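Local coordinates for protein homoserine dehydrogenase (Thermoplasma acidophilum, PDB 3ING) that probably catalyses the NADPH-linked reduction of aspartate semialdehyde to homoserine, a shared step of threonine and methionine biosynthesis, at residues A[15-18]-A[19-22]; A[144-148]-A[149-153]; A[210-213]-A[214-217]. All coordinates share one frame; numbering follows the deposited sequence.

Interaction 1 of 3, residues A[15-18]-A[19-22]. With NDP (NADPH dihydro-nicotinamide-adenine-dinucleotide phosphate), chain C.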
# COMPACT_ATOMS: atom_id res chain seq x y z
N VAL A 15 16.29 -15.00 5.39
CA VAL A 15 15.81 -13.63 5.30
C VAL A 15 16.95 -12.64 5.56
O VAL A 15 17.17 -11.74 4.78
CB VAL A 15 14.63 -13.36 6.30
CG1 VAL A 15 14.29 -11.89 6.33
CG2 VAL A 15 13.37 -14.20 5.96
N GLY A 16 17.67 -12.81 6.66
CA GLY A 16 18.76 -11.90 7.01
C GLY A 16 19.89 -11.79 5.99
O GLY A 16 20.38 -10.68 5.74
N LEU A 17 20.30 -12.88 5.35
CA LEU A 17 21.35 -12.73 4.32
C LEU A 17 20.80 -11.91 3.14
O LEU A 17 21.52 -11.11 2.58
CB LEU A 17 21.90 -14.07 3.88
CG LEU A 17 23.24 -14.10 3.17
CD1 LEU A 17 24.34 -13.37 3.98
CD2 LEU A 17 23.66 -15.55 2.87
N ASN A 18 19.53 -12.09 2.80
CA ASN A 18 18.90 -11.29 1.74
C ASN A 18 18.74 -9.83 2.15
O ASN A 18 18.72 -8.93 1.30
CB ASN A 18 17.54 -11.88 1.33
CG ASN A 18 17.67 -13.02 0.34
OD1 ASN A 18 18.45 -12.91 -0.60
ND2 ASN A 18 16.94 -14.12 0.56
N VAL A 19 18.60 -9.59 3.44
CA VAL A 19 18.55 -8.22 3.92
C VAL A 19 19.89 -7.51 3.62
O VAL A 19 19.93 -6.39 3.08
CB VAL A 19 18.18 -8.13 5.43
CG1 VAL A 19 18.54 -6.77 5.98
CG2 VAL A 19 16.64 -8.42 5.65
N LEU A 20 20.99 -8.21 3.88
CA LEU A 20 22.31 -7.69 3.54
C LEU A 20 22.45 -7.51 2.03
O LEU A 20 22.98 -6.51 1.57
CB LEU A 20 23.40 -8.65 4.05
CG LEU A 20 23.63 -8.76 5.56
CD1 LEU A 20 24.81 -9.66 5.88
CD2 LEU A 20 23.83 -7.38 6.17
N ARG A 21 21.98 -8.46 1.24
CA ARG A 21 22.09 -8.34 -0.21
C ARG A 21 21.37 -7.10 -0.70
O ARG A 21 21.93 -6.33 -1.51
CB ARG A 21 21.51 -9.57 -0.92
CG ARG A 21 22.36 -10.85 -0.80
CD ARG A 21 21.80 -12.04 -1.58
NE ARG A 21 22.58 -13.25 -1.32
CZ ARG A 21 22.18 -14.31 -0.62
NH1 ARG A 21 20.96 -14.38 -0.10
NH2 ARG A 21 22.99 -15.33 -0.48
N ILE A 22 20.15 -6.88 -0.22
CA ILE A 22 19.35 -5.72 -0.63
C ILE A 22 20.00 -4.42 -0.20
O ILE A 22 20.10 -3.49 -0.99
CB ILE A 22 17.88 -5.83 -0.13
CG1 ILE A 22 17.20 -6.98 -0.89
CG2 ILE A 22 17.09 -4.51 -0.37
CD1 ILE A 22 15.81 -7.36 -0.43
PA NDP C . 16.75 -19.07 9.37
O1A NDP C . 17.08 -19.35 7.96
O2A NDP C . 16.69 -20.24 10.28
O5B NDP C . 17.81 -18.04 10.00
C5B NDP C . 17.86 -17.65 11.36
C4B NDP C . 19.13 -16.87 11.64
O4B NDP C . 19.26 -16.55 13.00
C3B NDP C . 20.39 -17.69 11.33
O3B NDP C . 21.49 -16.85 11.02
C2B NDP C . 20.64 -18.39 12.62
O2B NDP C . 21.97 -18.81 12.81
C1B NDP C . 20.35 -17.27 13.58
N9A NDP C . 19.97 -17.68 14.92
C8A NDP C . 19.32 -18.80 15.37
N7A NDP C . 19.15 -18.67 16.73
C5A NDP C . 19.69 -17.50 17.11
C6A NDP C . 19.79 -16.93 18.36
N6A NDP C . 19.06 -17.38 19.37
N1A NDP C . 20.39 -15.72 18.40
C2A NDP C . 20.93 -15.09 17.30
N3A NDP C . 20.83 -15.64 16.04
C4A NDP C . 20.20 -16.85 15.99
O3 NDP C . 15.36 -18.27 9.46
PN NDP C . 14.71 -17.37 8.30
O1N NDP C . 14.02 -18.26 7.31
O2N NDP C . 15.76 -16.41 7.84
O5D NDP C . 13.54 -16.56 9.09
C5D NDP C . 14.01 -15.57 10.00
C4D NDP C . 12.81 -14.92 10.68
O4D NDP C . 12.02 -14.32 9.68
C3D NDP C . 11.90 -15.89 11.39
O3D NDP C . 11.48 -15.43 12.68
C2D NDP C . 10.73 -16.07 10.44
O2D NDP C . 9.54 -16.41 11.09
C1D NDP C . 10.66 -14.70 9.80
N1N NDP C . 9.98 -14.68 8.52
C2N NDP C . 10.43 -15.49 7.51
C3N NDP C . 9.72 -15.65 6.33
C7N NDP C . 10.34 -16.42 5.22
O7N NDP C . 10.06 -15.98 3.95
N7N NDP C . 11.21 -17.39 5.43
C4N NDP C . 8.59 -14.70 5.95
C5N NDP C . 8.20 -13.84 7.12
C6N NDP C . 8.90 -13.85 8.32
P2B NDP C . 22.76 -19.72 11.75
O1X NDP C . 23.99 -20.04 12.56
O2X NDP C . 22.94 -19.02 10.37
O3X NDP C . 21.88 -20.92 11.58
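Residues 15-18 and 19-22 form consecutive turns of helix 14-29, joined by i to i+4 hydrogen bonds from Val-19 N to Val-15 O, Leu-20 N to Gly-16 O, Arg-21 N to Leu-17 O and Ile-22 N to Asn-18 O. Arg-21, extended from CG to NE, runs back along the helix, and Leu-17 lies over one face of its guanidinium, CG 3.7 Å above the plane and offset toward the rim. At the edge, Arg-21 NH1 donates to Asn-18 OD1 at 3.0 Å; the bond lies near the guanidinium plane but reaches the amide oxygen from above its carbonyl plane, the two flat groups being turned 56° apart. This is the first helix of the Rossmann fold; the GxGxxG motif runs from the preceding turn into its first residues, and Val-15 N donates almost straight (171°) to O2N of the NADPH pyrophosphate at 2.9 Å. Val-15 CG2 packs 3.6 Å from C2N of the dihydronicotinamide ring. Arg-21 NH2 forms a salt bridge with Glu-62; an alanine in place of Arg-21 would probably leave that carboxylate without its mate and Asn-18 OD1 without this donor. Leu-17 and Leu-20 pack on helix 54-64.

Interaction 2 of 3, residues A[144-148]-A[149-153]. With NA (sodium ion), chain B.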
# COMPACT_ATOMS: atom_id res chain seq x y z
N THR A 144 6.52 -9.56 9.55
CA THR A 144 5.94 -10.53 10.46
C THR A 144 4.58 -11.08 9.99
O THR A 144 4.21 -12.12 10.46
CB THR A 144 5.73 -9.95 11.87
OG1 THR A 144 4.73 -8.90 11.81
CG2 THR A 144 7.07 -9.45 12.45
N VAL A 145 3.88 -10.42 9.07
CA VAL A 145 2.62 -10.99 8.52
C VAL A 145 2.67 -10.91 6.99
O VAL A 145 2.79 -9.81 6.43
CB VAL A 145 1.37 -10.28 9.01
CG1 VAL A 145 0.04 -10.97 8.42
CG2 VAL A 145 1.33 -10.22 10.53
N ALA A 146 2.60 -12.05 6.32
CA ALA A 146 2.64 -12.09 4.85
C ALA A 146 3.94 -11.47 4.37
O ALA A 146 3.96 -10.42 3.73
CB ALA A 146 1.42 -11.38 4.18
N GLY A 147 5.02 -12.11 4.73
CA GLY A 147 6.37 -11.72 4.32
C GLY A 147 6.50 -10.51 3.42
O GLY A 147 6.62 -9.38 3.87
N GLY A 148 6.43 -10.74 2.12
CA GLY A 148 6.68 -9.70 1.16
C GLY A 148 5.48 -8.93 0.66
O GLY A 148 5.62 -8.04 -0.17
N VAL A 149 4.29 -9.21 1.15
CA VAL A 149 3.12 -8.46 0.70
C VAL A 149 2.98 -7.21 1.57
O VAL A 149 2.94 -7.33 2.77
CB VAL A 149 1.82 -9.27 0.80
CG1 VAL A 149 0.67 -8.42 0.26
CG2 VAL A 149 1.93 -10.58 0.01
N PRO A 150 2.93 -6.02 0.97
CA PRO A 150 2.70 -4.82 1.79
C PRO A 150 1.38 -4.88 2.54
O PRO A 150 0.31 -5.07 1.95
CB PRO A 150 2.68 -3.68 0.76
CG PRO A 150 3.43 -4.23 -0.42
CD PRO A 150 3.11 -5.69 -0.45
N LEU A 151 1.46 -4.69 3.86
CA LEU A 151 0.33 -4.85 4.72
C LEU A 151 0.36 -3.71 5.74
O LEU A 151 -0.50 -2.82 5.70
CB LEU A 151 0.39 -6.25 5.37
CG LEU A 151 -0.90 -6.81 5.98
CD1 LEU A 151 -0.83 -8.33 6.25
CD2 LEU A 151 -1.28 -6.07 7.22
N PHE A 152 1.33 -3.71 6.65
CA PHE A 152 1.29 -2.67 7.70
C PHE A 152 1.59 -1.30 7.13
O PHE A 152 1.03 -0.30 7.59
CB PHE A 152 2.15 -3.06 8.91
CG PHE A 152 1.62 -4.26 9.62
CD1 PHE A 152 0.38 -4.22 10.26
CD2 PHE A 152 2.27 -5.44 9.56
CE1 PHE A 152 -0.13 -5.33 10.84
CE2 PHE A 152 1.77 -6.56 10.18
CZ PHE A 152 0.57 -6.50 10.82
N SER A 153 2.42 -1.24 6.11
CA SER A 153 2.72 0.04 5.46
C SER A 153 1.45 0.59 4.76
O SER A 153 1.25 1.81 4.66
CB SER A 153 3.87 -0.15 4.47
OG SER A 153 3.66 -1.15 3.46
NA NA B . 3.87 -7.93 5.11
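Val-145 O, Ala-146 O and Val-149 O converge on a sodium ion, at 2.5, 2.9 and 2.6 Å, in a tight loop that leads from strand 139-140 of the Rossmann sheet to helix 152-157. Glu-142 adds its backbone O and its carboxylate OE2 to the same ion, so the site is built from main-chain carbonyls and a single acidic side chain. The curl of the loop brings the carbonyls together: Val-149 N donates to Ala-146 O at 2.9 Å, and that oxygen therefore serves both an N-H and the metal. Gly-147 and Gly-148 carry the chain round the bend, where Gly-147 touches the bound NADPH.

Outside this shell, apolar side chains fasten the two arms of the loop. Ala-146 CB meets Val-149 CB at 4.0 Å. Val-145 is spread over two neighbours: CG1, anti to its own amide nitrogen (chi1 -178°), abuts Leu-151 CD1 at 3.5 Å, while CG2 comes to the edge of the Phe-152 ring, 3.7 Å from CE2, the two side chains crossing at about a right angle. Leu-151 also covers a face of that ring, its CD2 over the centre.

The start of helix 152-157, with Leu-151 at its N-cap, is gripped by the same Glu-142, whose carboxylate accepts from the amides of Leu-151, Phe-152 and Ser-153; negative charge there probably suits both metal and helix end. Farther out, Val-145 and Phe-152 lean on helix 212-226, Val-149 packs on strands 286-291 and 296-301, and Ser-153 OG is hydrogen-bonded to Ser-158 OG of the second subunit. Leu-151 CB lies 3.9 Å from the sodium ion.

Interaction 3 of 3, residues A[210-213]-A[214-217]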
# COMPACT_ATOMS: atom_id res chain seq x y z
N ASN A 210 1.37 -26.98 12.58
CA ASN A 210 0.32 -26.97 13.60
C ASN A 210 -0.47 -25.66 13.59
O ASN A 210 -1.40 -25.50 14.36
CB ASN A 210 0.83 -27.37 14.96
CG ASN A 210 1.87 -26.46 15.48
OD1 ASN A 210 1.94 -25.31 15.06
ND2 ASN A 210 2.72 -26.97 16.38
N GLY A 211 -0.15 -24.77 12.65
CA GLY A 211 -0.89 -23.52 12.50
C GLY A 211 -0.45 -22.40 13.45
O GLY A 211 -1.05 -21.32 13.47
N LEU A 212 0.62 -22.64 14.19
CA LEU A 212 1.16 -21.65 15.13
C LEU A 212 1.71 -20.42 14.42
O LEU A 212 1.57 -19.32 14.90
CB LEU A 212 2.25 -22.28 15.99
CG LEU A 212 2.77 -21.50 17.20
CD1 LEU A 212 1.63 -21.02 18.08
CD2 LEU A 212 3.75 -22.42 18.03
N ASP A 213 2.34 -20.60 13.26
CA ASP A 213 2.80 -19.43 12.48
C ASP A 213 1.61 -18.55 12.17
O ASP A 213 1.65 -17.34 12.36
CB ASP A 213 3.49 -19.88 11.19
CG ASP A 213 3.93 -18.71 10.30
OD1 ASP A 213 4.86 -17.98 10.67
OD2 ASP A 213 3.37 -18.54 9.20
N ALA A 214 0.53 -19.12 11.67
CA ALA A 214 -0.67 -18.32 11.39
C ALA A 214 -1.21 -17.64 12.66
O ALA A 214 -1.67 -16.49 12.63
CB ALA A 214 -1.76 -19.19 10.75
N ALA A 215 -1.18 -18.38 13.77
CA ALA A 215 -1.70 -17.87 15.03
C ALA A 215 -0.94 -16.63 15.46
O ALA A 215 -1.55 -15.68 15.87
CB ALA A 215 -1.68 -18.91 16.13
N ARG A 216 0.39 -16.67 15.37
CA ARG A 216 1.22 -15.54 15.76
C ARG A 216 0.86 -14.33 14.92
O ARG A 216 0.72 -13.23 15.41
CB ARG A 216 2.72 -15.86 15.62
CG ARG A 216 3.24 -16.88 16.65
CD ARG A 216 4.60 -17.34 16.18
NE ARG A 216 5.21 -18.29 17.11
CZ ARG A 216 6.03 -19.27 16.72
NH1 ARG A 216 6.27 -19.53 15.42
NH2 ARG A 216 6.53 -20.08 17.61
N LYS A 217 0.69 -14.56 13.62
CA LYS A 217 0.36 -13.47 12.71
C LYS A 217 -0.99 -12.88 13.11
O LYS A 217 -1.18 -11.69 13.04
CB LYS A 217 0.35 -13.96 11.25
CG LYS A 217 1.68 -14.44 10.75
CD LYS A 217 1.61 -14.91 9.30
CE LYS A 217 3.00 -15.38 8.82
NZ LYS A 217 3.97 -14.28 8.63
O HOH W 1 6.37 -17.86 13.12
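Leu-212 covers one face of the Arg-216 guanidinium, its CG 3.9 Å above the plane and over the centre, with CD2 3.7 Å from NH2. Arg-216 NH1 donates to a water at 2.8 Å, which in turn donates to Asp-213 OD1; NH1 also forms a salt bridge with Asp-207. Four residues apart, the two side chains lie on the same side of the helix; Leu-212 CG, anti to the backbone N (chi1 -169°), and the Arg-216 chain, extended from CG to NE, bring leucine and guanidinium together.

Here helix 212-226 begins. Asn-210 OD1 accepts from Leu-212 N at 3.1 Å, an Asx turn, and Gly-211, with phi 83°, holds the N-cap position; a CB there would collide with the preceding carbonyl oxygen. Ala-215 N, Arg-216 N and Lys-217 N then bond to the carbonyls four residues back.

Lys-217, the predicted proton donor, lies beside Asp-213: its CE is 3.2 Å from OD2, but NZ stays 4.3 Å from OD1, too far for a salt bridge. The bend at chi4 (-71°) directs the amine to its hydrogen bond with Thr-144 O. The Asp-213 carboxylate is instead held by Ser-172 at OD2 and by a salt bridge from Lys-118 to OD1.

How the interactions relate
Along the chain the three contacts come in series, none nested or crossing, and each joins adjoining segments, so none closes a long loop. Interaction 1 lies on the first helix of the nucleotide-binding domain, interaction 2 on the turn leaving the last strand of its sheet, and interaction 3 at the start of helix 212-226, in the homoserine dehydrogenase domain that follows. Interactions 1 and 3, with centres about 24 Å apart, lie on opposite sides of the chain's centre and do not touch. Interactions 2 and 3 do: the bond from Lys-217 to Thr-144 ties the sodium loop to the helix carrying the predicted proton donor. NADPH touches both Val-15 and Gly-147, bridging interactions 1 and 2.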